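Local atomic coordinates of clavulanic acid biosynthesis oligopeptide binding protein 2 (Streptomyces clavuligerus, PDB entry 2WOL), a protein that probably binds oligopeptides as an extracellular solute-binding protein and belongs to the clavulanic acid biosynthetic pathway. Residues 213-218 with 228-233; 316-321 with 383-388. All blocks are in the same frame, centred on the assembly; numbering follows the deposited sequence.

Contact 1. Residues 213-218 with 228-233; sequences GPYRVA and LERNPH
Pro232 CD caps one face of the Arg216 guanidinium, 3.7 Å above the plane and over its centre, the two side chains crossing at about a right angle, while the carboxylate of Glu229 comes to the edge. There Arg216 NE donates to Glu229 OE2 at 2.7 Å, on the anti side of that oxygen and slightly off both planes; a weak bond from NH2 to the same oxygen completes the salt bridge. Both chains start with CG between the backbone N and the carbonyl carbon (chi1 65° in Arg216, 59° in Glu229) and then run extended, which brings their tips together on one face of the hairpin, where Ala218 CB also packs against Glu229 CG. Tyr215 and Arg230 form a non-hydrogen-bonded pair whose side chains set off in diverging directions, yet further out they run side by side with ring and guanidinium planes 28° apart. Tyr215 OH bonds to Pro246 O; Arg230 binds Ala244 O and Asp247.

Arg216 and Glu229 form the antiparallel hydrogen-bonded pair, Arg216 N to Glu229 O 2.8 Å and Glu229 N to Arg216 O 3.0 Å. Beyond it, Asn231 N donates almost straight to Pro214 O at 2.7 Å, and Asn231 ND2 reaches Gly213 O at 2.8 Å. A water joins Pro214 O to Arg230 NH1.

Chemically, this end of the 215-221/225-230 hairpin has two characters: Leu228 packs against Val217 and helix 54-63, whereas the other face carries a charge pair whose mutual neutralisation probably favours both ionised forms. Buried Asn231 holds Gly213 and Pro214 through ND2 and backbone N, while OD1 accepts from His233 N, an Asx turn that fixes the amide's rotation.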
ATOM      1  N   GLY A 213      13.704  -9.555 -14.433  1.00  8.86           N
ATOM      2  CA  GLY A 213      14.062  -8.140 -14.443  1.00  8.59           C
ATOM      3  C   GLY A 213      15.528  -7.908 -14.752  1.00  8.83           C
ATOM      4  O   GLY A 213      16.277  -8.858 -14.990  1.00  8.89           O
ATOM      5  N   PRO A 214      15.952  -6.633 -14.759  1.00  8.63           N
ATOM      6  CA  PRO A 214      17.342  -6.270 -15.063  1.00  8.87           C
ATOM      7  C   PRO A 214      18.375  -6.737 -14.042  1.00  9.13           C
ATOM      8  O   PRO A 214      19.570  -6.753 -14.353  1.00  8.88           O
ATOM      9  CB  PRO A 214      17.307  -4.741 -15.126  1.00  8.87           C
ATOM     10  CG  PRO A 214      16.079  -4.335 -14.354  1.00  8.41           C
ATOM     11  CD  PRO A 214      15.099  -5.452 -14.532  1.00  9.08           C
ATOM     12  N   TYR A 215      17.926  -7.097 -12.840  1.00  9.31           N
ATOM     13  CA  TYR A 215      18.824  -7.568 -11.789  1.00  9.41           C
ATOM     14  C   TYR A 215      18.379  -8.904 -11.233  1.00  9.98           C
ATOM     15  O   TYR A 215      17.209  -9.277 -11.329  1.00 10.08           O
ATOM     16  CB  TYR A 215      18.953  -6.526 -10.663  1.00  9.30           C
ATOM     17  CG  TYR A 215      19.442  -5.213 -11.209  1.00  8.68           C
ATOM     18  CD1 TYR A 215      18.548  -4.307 -11.777  1.00  8.21           C
ATOM     19  CD2 TYR A 215      20.801  -4.899 -11.217  1.00  8.39           C
ATOM     20  CE1 TYR A 215      18.985  -3.120 -12.326  1.00  8.25           C
ATOM     21  CE2 TYR A 215      21.252  -3.701 -11.760  1.00  8.36           C
ATOM     22  CZ  TYR A 215      20.334  -2.819 -12.312  1.00  8.30           C
ATOM     23  OH  TYR A 215      20.734  -1.626 -12.863  1.00  9.06           O
ATOM     24  N   ARG A 216      19.336  -9.621 -10.663  1.00 10.68           N
ATOM     25  CA  ARG A 216      19.062 -10.864  -9.968  1.00 11.22           C
ATOM     26  C   ARG A 216      19.754 -10.839  -8.610  1.00 11.45           C
ATOM     27  O   ARG A 216      20.694 -10.063  -8.397  1.00 11.22           O
ATOM     28  CB  ARG A 216      19.525 -12.063 -10.804  1.00 11.57           C
ATOM     29  CG  ARG A 216      21.030 -12.152 -11.027  1.00 13.26           C
ATOM     30  CD  ARG A 216      21.369 -13.386 -11.840  1.00 16.57           C
ATOM     31  NE  ARG A 216      22.794 -13.468 -12.138  1.00 19.80           N
ATOM     32  CZ  ARG A 216      23.333 -14.284 -13.041  1.00 21.57           C
ATOM     33  NH1 ARG A 216      22.570 -15.102 -13.758  1.00 22.66           N
ATOM     34  NH2 ARG A 216      24.646 -14.277 -13.229  1.00 22.03           N
ATOM     35  N   VAL A 217      19.283 -11.683  -7.696  1.00 11.77           N
ATOM     36  CA  VAL A 217      19.882 -11.803  -6.374  1.00 12.48           C
ATOM     37  C   VAL A 217      21.261 -12.459  -6.483  1.00 12.78           C
ATOM     38  O   VAL A 217      21.382 -13.587  -6.968  1.00 13.10           O
ATOM     39  CB  VAL A 217      18.989 -12.629  -5.412  1.00 12.53           C
ATOM     40  CG1 VAL A 217      19.623 -12.714  -4.031  1.00 12.86           C
ATOM     41  CG2 VAL A 217      17.583 -12.035  -5.327  1.00 12.81           C
ATOM     42  N   ALA A 218      22.293 -11.740  -6.044  1.00 13.11           N
ATOM     43  CA  ALA A 218      23.653 -12.277  -6.010  1.00 13.43           C
ATOM     44  C   ALA A 218      23.931 -12.930  -4.661  1.00 13.73           C
ATOM     45  O   ALA A 218      24.566 -13.989  -4.588  1.00 13.77           O
ATOM     46  CB  ALA A 218      24.670 -11.182  -6.291  1.00 13.66           C
ATOM     47  N   LEU A 228      22.431  -7.270  -5.331  1.00 10.37           N
ATOM     48  CA  LEU A 228      21.860  -7.546  -6.638  1.00 10.34           C
ATOM     49  C   LEU A 228      22.883  -7.259  -7.722  1.00 10.50           C
ATOM     50  O   LEU A 228      23.580  -6.242  -7.683  1.00 10.19           O
ATOM     51  CB  LEU A 228      20.612  -6.691  -6.882  1.00 10.55           C
ATOM     52  CG  LEU A 228      19.485  -6.662  -5.841  1.00 11.11           C
ATOM     53  CD1 LEU A 228      18.302  -5.897  -6.418  1.00 11.12           C
ATOM     54  CD2 LEU A 228      19.053  -8.062  -5.399  1.00 11.60           C
ATOM     55  N   GLU A 229      22.968  -8.171  -8.684  1.00 10.60           N
ATOM     56  CA  GLU A 229      23.836  -8.005  -9.851  1.00 11.18           C
ATOM     57  C   GLU A 229      22.978  -7.971 -11.110  1.00 10.99           C
ATOM     58  O   GLU A 229      21.805  -8.334 -11.070  1.00 10.91           O
ATOM     59  CB  GLU A 229      24.860  -9.149  -9.926  1.00 11.11           C
ATOM     60  CG  GLU A 229      24.219 -10.533 -10.028  1.00 12.25           C
ATOM     61  CD  GLU A 229      25.221 -11.669 -10.082  1.00 12.63           C
ATOM     62  OE1 GLU A 229      26.402 -11.455  -9.736  1.00 16.04           O
ATOM     63  OE2 GLU A 229      24.811 -12.787 -10.461  1.00 15.20           O
ATOM     64  N   ARG A 230      23.558  -7.538 -12.226  1.00 11.14           N
ATOM     65  CA  ARG A 230      22.832  -7.508 -13.486  1.00 11.14           C
ATOM     66  C   ARG A 230      22.388  -8.901 -13.924  1.00 11.20           C
ATOM     67  O   ARG A 230      23.116  -9.886 -13.760  1.00 11.68           O
ATOM     68  CB  ARG A 230      23.680  -6.879 -14.588  1.00 11.01           C
ATOM     69  CG  ARG A 230      23.906  -5.383 -14.434  1.00 11.62           C
ATOM     70  CD  ARG A 230      24.387  -4.794 -15.755  1.00 10.68           C
ATOM     71  NE  ARG A 230      24.723  -3.374 -15.661  1.00 10.21           N
ATOM     72  CZ  ARG A 230      23.838  -2.385 -15.741  1.00 10.40           C
ATOM     73  NH1 ARG A 230      22.548  -2.646 -15.913  1.00 11.05           N
ATOM     74  NH2 ARG A 230      24.242  -1.125 -15.652  1.00 10.25           N
ATOM     75  N   ASN A 231      21.178  -8.961 -14.463  1.00 11.38           N
ATOM     76  CA  ASN A 231      20.672 -10.149 -15.128  1.00 11.66           C
ATOM     77  C   ASN A 231      21.200 -10.131 -16.566  1.00 12.15           C
ATOM     78  O   ASN A 231      20.785  -9.291 -17.364  1.00 12.04           O
ATOM     79  CB  ASN A 231      19.138 -10.143 -15.086  1.00 11.42           C
ATOM     80  CG  ASN A 231      18.503 -11.265 -15.905  1.00 11.68           C
ATOM     81  OD1 ASN A 231      19.178 -12.008 -16.617  1.00 11.56           O
ATOM     82  ND2 ASN A 231      17.186 -11.377 -15.811  1.00 11.53           N
ATOM     83  N   PRO A 232      22.113 -11.063 -16.901  1.00 12.87           N
ATOM     84  CA  PRO A 232      22.775 -10.998 -18.210  1.00 13.16           C
ATOM     85  C   PRO A 232      21.850 -11.274 -19.399  1.00 13.35           C
ATOM     86  O   PRO A 232      22.213 -10.969 -20.539  1.00 13.67           O
ATOM     87  CB  PRO A 232      23.862 -12.072 -18.111  1.00 13.19           C
ATOM     88  CG  PRO A 232      23.397 -13.011 -17.080  1.00 13.86           C
ATOM     89  CD  PRO A 232      22.564 -12.220 -16.106  1.00 12.81           C
ATOM     90  N   HIS A 233      20.665 -11.823 -19.133  1.00 13.27           N
ATOM     91  CA  HIS A 233      19.721 -12.167 -20.195  1.00 13.31           C
ATOM     92  C   HIS A 233      18.559 -11.188 -20.343  1.00 13.30           C
ATOM     93  O   HIS A 233      17.729 -11.331 -21.246  1.00 13.09           O
ATOM     94  CB  HIS A 233      19.197 -13.590 -20.000  1.00 13.49           C
ATOM     95  CG  HIS A 233      20.241 -14.641 -20.200  1.00 14.42           C
ATOM     96  ND1 HIS A 233      20.582 -15.120 -21.447  1.00 16.10           N
ATOM     97  CD2 HIS A 233      21.033 -15.291 -19.316  1.00 15.37           C
ATOM     98  CE1 HIS A 233      21.534 -16.027 -21.320  1.00 16.64           C
ATOM     99  NE2 HIS A 233      21.827 -16.149 -20.038  1.00 16.53           N
TER
HETATM  100  O   HOH W   1      20.937  -5.125 -16.104  1.00 14.10           O

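Contact 2. Residues 316-321 with 383-388; sequences FDNVHV and AAAGLP
Asn318, the first residue of 316-321 to meet the other segment, stands at the N-cap of helix 319-327 and has two jobs. Its CG is anti to the backbone N (chi1 -169°), which carries the amide forward over the helix start: OD1 accepts from His320 N at 2.8 Å, with the donor in the carbonyl plane, and the same oxygen lies 3.7 Å from Ala385 CB. At the other end of the amide, Asn318 ND2 donates to a water that in turn donates to Ala384 O. This water-mediated link is the polar part of the interface, since no direct hydrogen bond crosses between the segments.

Val319 CB does not point at the second segment, but its CG1 lies over one face of the His320 ring, toward the rim and 3.7 Å above the plane. Over the opposite face, likewise toward the rim, comes the methyl of Ala384. Ala384 CB sits 3.8 Å from the ring centroid and 19° off the normal, a CH-pi contact, so the imidazole has an aliphatic carbon on each side. His320 CB also packs on Ala385 CB.

Val321, the buried member of the group, closes the walk. Its CG2, anti to the carbonyl carbon, touches Ala385 CB at 3.6 Å and meets Leu387 CD1 at 4.0 Å, placing one methyl between Ala385 and Leu387.

The chain turns at Gly386, whose positive phi (76°) and bond from N to Ala383 O belong to a Schellman motif. The contact therefore sets the capped start of helix 319-327 beside the C-terminal end of helix 375-384. Beneath this surface junction, Val321 rests on Phe391 of strand 391-398, and Pro315 touches both Val321 and Leu387.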
ATOM      1  N   PHE A 316     -21.835   1.403  20.316  1.00  9.72           N
ATOM      2  CA  PHE A 316     -21.456   1.886  18.985  1.00  9.60           C
ATOM      3  C   PHE A 316     -22.329   1.339  17.857  1.00  9.70           C
ATOM      4  O   PHE A 316     -22.115   1.660  16.693  1.00  9.57           O
ATOM      5  CB  PHE A 316     -19.968   1.651  18.725  1.00  9.32           C
ATOM      6  CG  PHE A 316     -19.087   2.415  19.658  1.00  8.81           C
ATOM      7  CD1 PHE A 316     -18.632   1.835  20.832  1.00  8.45           C
ATOM      8  CD2 PHE A 316     -18.760   3.739  19.390  1.00  8.35           C
ATOM      9  CE1 PHE A 316     -17.835   2.548  21.713  1.00  9.27           C
ATOM     10  CE2 PHE A 316     -17.961   4.463  20.268  1.00  8.74           C
ATOM     11  CZ  PHE A 316     -17.498   3.865  21.432  1.00  9.44           C
ATOM     12  N   ASP A 317     -23.320   0.525  18.216  1.00 10.03           N
ATOM     13  CA  ASP A 317     -24.359   0.099  17.283  1.00 10.66           C
ATOM     14  C   ASP A 317     -25.279   1.260  16.899  1.00 10.30           C
ATOM     15  O   ASP A 317     -25.943   1.220  15.859  1.00 10.86           O
ATOM     16  CB  ASP A 317     -25.181  -1.046  17.891  1.00 11.03           C
ATOM     17  CG  ASP A 317     -25.791  -0.683  19.238  1.00 12.71           C
ATOM     18  OD1 ASP A 317     -25.045  -0.317  20.166  1.00 13.47           O
ATOM     19  OD2 ASP A 317     -27.030  -0.784  19.375  1.00 17.38           O
ATOM     20  N   ASN A 318     -25.303   2.289  17.742  1.00  9.99           N
ATOM     21  CA  ASN A 318     -26.160   3.450  17.540  1.00  9.81           C
ATOM     22  C   ASN A 318     -25.421   4.506  16.728  1.00  9.54           C
ATOM     23  O   ASN A 318     -24.351   4.976  17.133  1.00  9.30           O
ATOM     24  CB  ASN A 318     -26.609   4.007  18.895  1.00  9.84           C
ATOM     25  CG  ASN A 318     -27.709   5.038  18.766  1.00 10.99           C
ATOM     26  OD1 ASN A 318     -27.498   6.114  18.219  1.00 12.70           O
ATOM     27  ND2 ASN A 318     -28.894   4.715  19.280  1.00 11.99           N
ATOM     28  N   VAL A 319     -25.990   4.873  15.581  1.00  8.91           N
ATOM     29  CA  VAL A 319     -25.360   5.859  14.690  1.00  8.76           C
ATOM     30  C   VAL A 319     -25.078   7.187  15.397  1.00  8.51           C
ATOM     31  O   VAL A 319     -24.120   7.880  15.059  1.00  8.42           O
ATOM     32  CB  VAL A 319     -26.174   6.089  13.378  1.00  9.03           C
ATOM     33  CG1 VAL A 319     -27.503   6.791  13.664  1.00  8.96           C
ATOM     34  CG2 VAL A 319     -25.343   6.869  12.350  1.00  9.01           C
ATOM     35  N   HIS A 320     -25.907   7.537  16.377  1.00  8.52           N
ATOM     36  CA  HIS A 320     -25.761   8.818  17.066  1.00  8.32           C
ATOM     37  C   HIS A 320     -24.605   8.840  18.050  1.00  8.38           C
ATOM     38  O   HIS A 320     -23.971   9.880  18.237  1.00  8.36           O
ATOM     39  CB  HIS A 320     -27.087   9.240  17.688  1.00  8.47           C
ATOM     40  CG  HIS A 320     -28.138   9.503  16.664  1.00  8.50           C
ATOM     41  ND1 HIS A 320     -29.202   8.656  16.444  1.00 10.68           N
ATOM     42  CD2 HIS A 320     -28.247  10.492  15.748  1.00  7.07           C
ATOM     43  CE1 HIS A 320     -29.935   9.129  15.451  1.00  8.51           C
ATOM     44  NE2 HIS A 320     -29.376  10.240  15.010  1.00 10.48           N
ATOM     45  N   VAL A 321     -24.318   7.688  18.650  1.00  8.13           N
ATOM     46  CA  VAL A 321     -23.085   7.520  19.414  1.00  8.25           C
ATOM     47  C   VAL A 321     -21.890   7.776  18.492  1.00  8.07           C
ATOM     48  O   VAL A 321     -20.963   8.503  18.851  1.00  7.97           O
ATOM     49  CB  VAL A 321     -22.999   6.115  20.045  1.00  8.55           C
ATOM     50  CG1 VAL A 321     -21.573   5.786  20.472  1.00  8.56           C
ATOM     51  CG2 VAL A 321     -23.958   6.013  21.226  1.00  9.15           C
ATOM     52  N   ALA A 383     -27.659  12.819  23.170  1.00 10.17           N
ATOM     53  CA  ALA A 383     -29.072  12.828  23.550  1.00 10.46           C
ATOM     54  C   ALA A 383     -29.918  11.952  22.621  1.00 10.72           C
ATOM     55  O   ALA A 383     -30.785  11.207  23.085  1.00 10.92           O
ATOM     56  CB  ALA A 383     -29.603  14.251  23.586  1.00 10.47           C
ATOM     57  N   ALA A 384     -29.648  12.021  21.318  1.00 10.83           N
ATOM     58  CA  ALA A 384     -30.362  11.191  20.342  1.00 11.05           C
ATOM     59  C   ALA A 384     -30.138   9.694  20.578  1.00 11.31           C
ATOM     60  O   ALA A 384     -31.007   8.874  20.277  1.00 11.92           O
ATOM     61  CB  ALA A 384     -29.983  11.577  18.921  1.00 10.75           C
ATOM     62  N   ALA A 385     -28.975   9.355  21.133  1.00 11.53           N
ATOM     63  CA  ALA A 385     -28.615   7.967  21.426  1.00 12.01           C
ATOM     64  C   ALA A 385     -29.222   7.463  22.732  1.00 12.26           C
ATOM     65  O   ALA A 385     -29.099   6.280  23.061  1.00 12.85           O
ATOM     66  CB  ALA A 385     -27.098   7.817  21.464  1.00 11.69           C
ATOM     67  N   GLY A 386     -29.868   8.355  23.478  1.00 12.44           N
ATOM     68  CA  GLY A 386     -30.368   8.017  24.808  1.00 12.81           C
ATOM     69  C   GLY A 386     -29.255   7.964  25.837  1.00 12.96           C
ATOM     70  O   GLY A 386     -29.402   7.352  26.898  1.00 13.12           O
ATOM     71  N   LEU A 387     -28.131   8.607  25.521  1.00 12.80           N
ATOM     72  CA  LEU A 387     -26.985   8.660  26.423  1.00 12.86           C
ATOM     73  C   LEU A 387     -26.486  10.098  26.569  1.00 13.05           C
ATOM     74  O   LEU A 387     -25.317  10.382  26.286  1.00 12.78           O
ATOM     75  CB  LEU A 387     -25.859   7.740  25.923  1.00 12.83           C
ATOM     76  CG  LEU A 387     -26.153   6.237  25.851  1.00 12.99           C
ATOM     77  CD1 LEU A 387     -25.093   5.523  25.031  1.00 13.31           C
ATOM     78  CD2 LEU A 387     -26.261   5.604  27.241  1.00 12.92           C
ATOM     79  N   PRO A 388     -27.364  11.012  27.035  1.00 13.21           N
ATOM     80  CA  PRO A 388     -27.032  12.442  27.018  1.00 13.54           C
ATOM     81  C   PRO A 388     -25.794  12.831  27.833  1.00 13.74           C
ATOM     82  O   PRO A 388     -25.138  13.820  27.507  1.00 13.56           O
ATOM     83  CB  PRO A 388     -28.290  13.109  27.595  1.00 13.61           C
ATOM     84  CG  PRO A 388     -28.994  12.031  28.340  1.00 13.54           C
ATOM     85  CD  PRO A 388     -28.705  10.770  27.601  1.00 13.45           C
TER
HETATM   86  O   HOH W   2     -31.269   6.403  19.161  1.00 19.22           O

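Contact 1 and contact 2 are independent structural sites on opposite sides of the centre of the chain. Their centres are 60 Å apart and their nearest atoms about 46 Å, so neither can touch the other, and along the sequence the first closes before the second opens. The centre of contact 1 lies about 26 Å, and that of contact 2 about 34 Å, from the centre of the chain. They differ in kind: 617 Å² is buried in the partly buried hairpin contact, against 219 Å² in the surface contact between helix ends. Both fall within the family 5 solute-binding range, and neither includes a bound ligand.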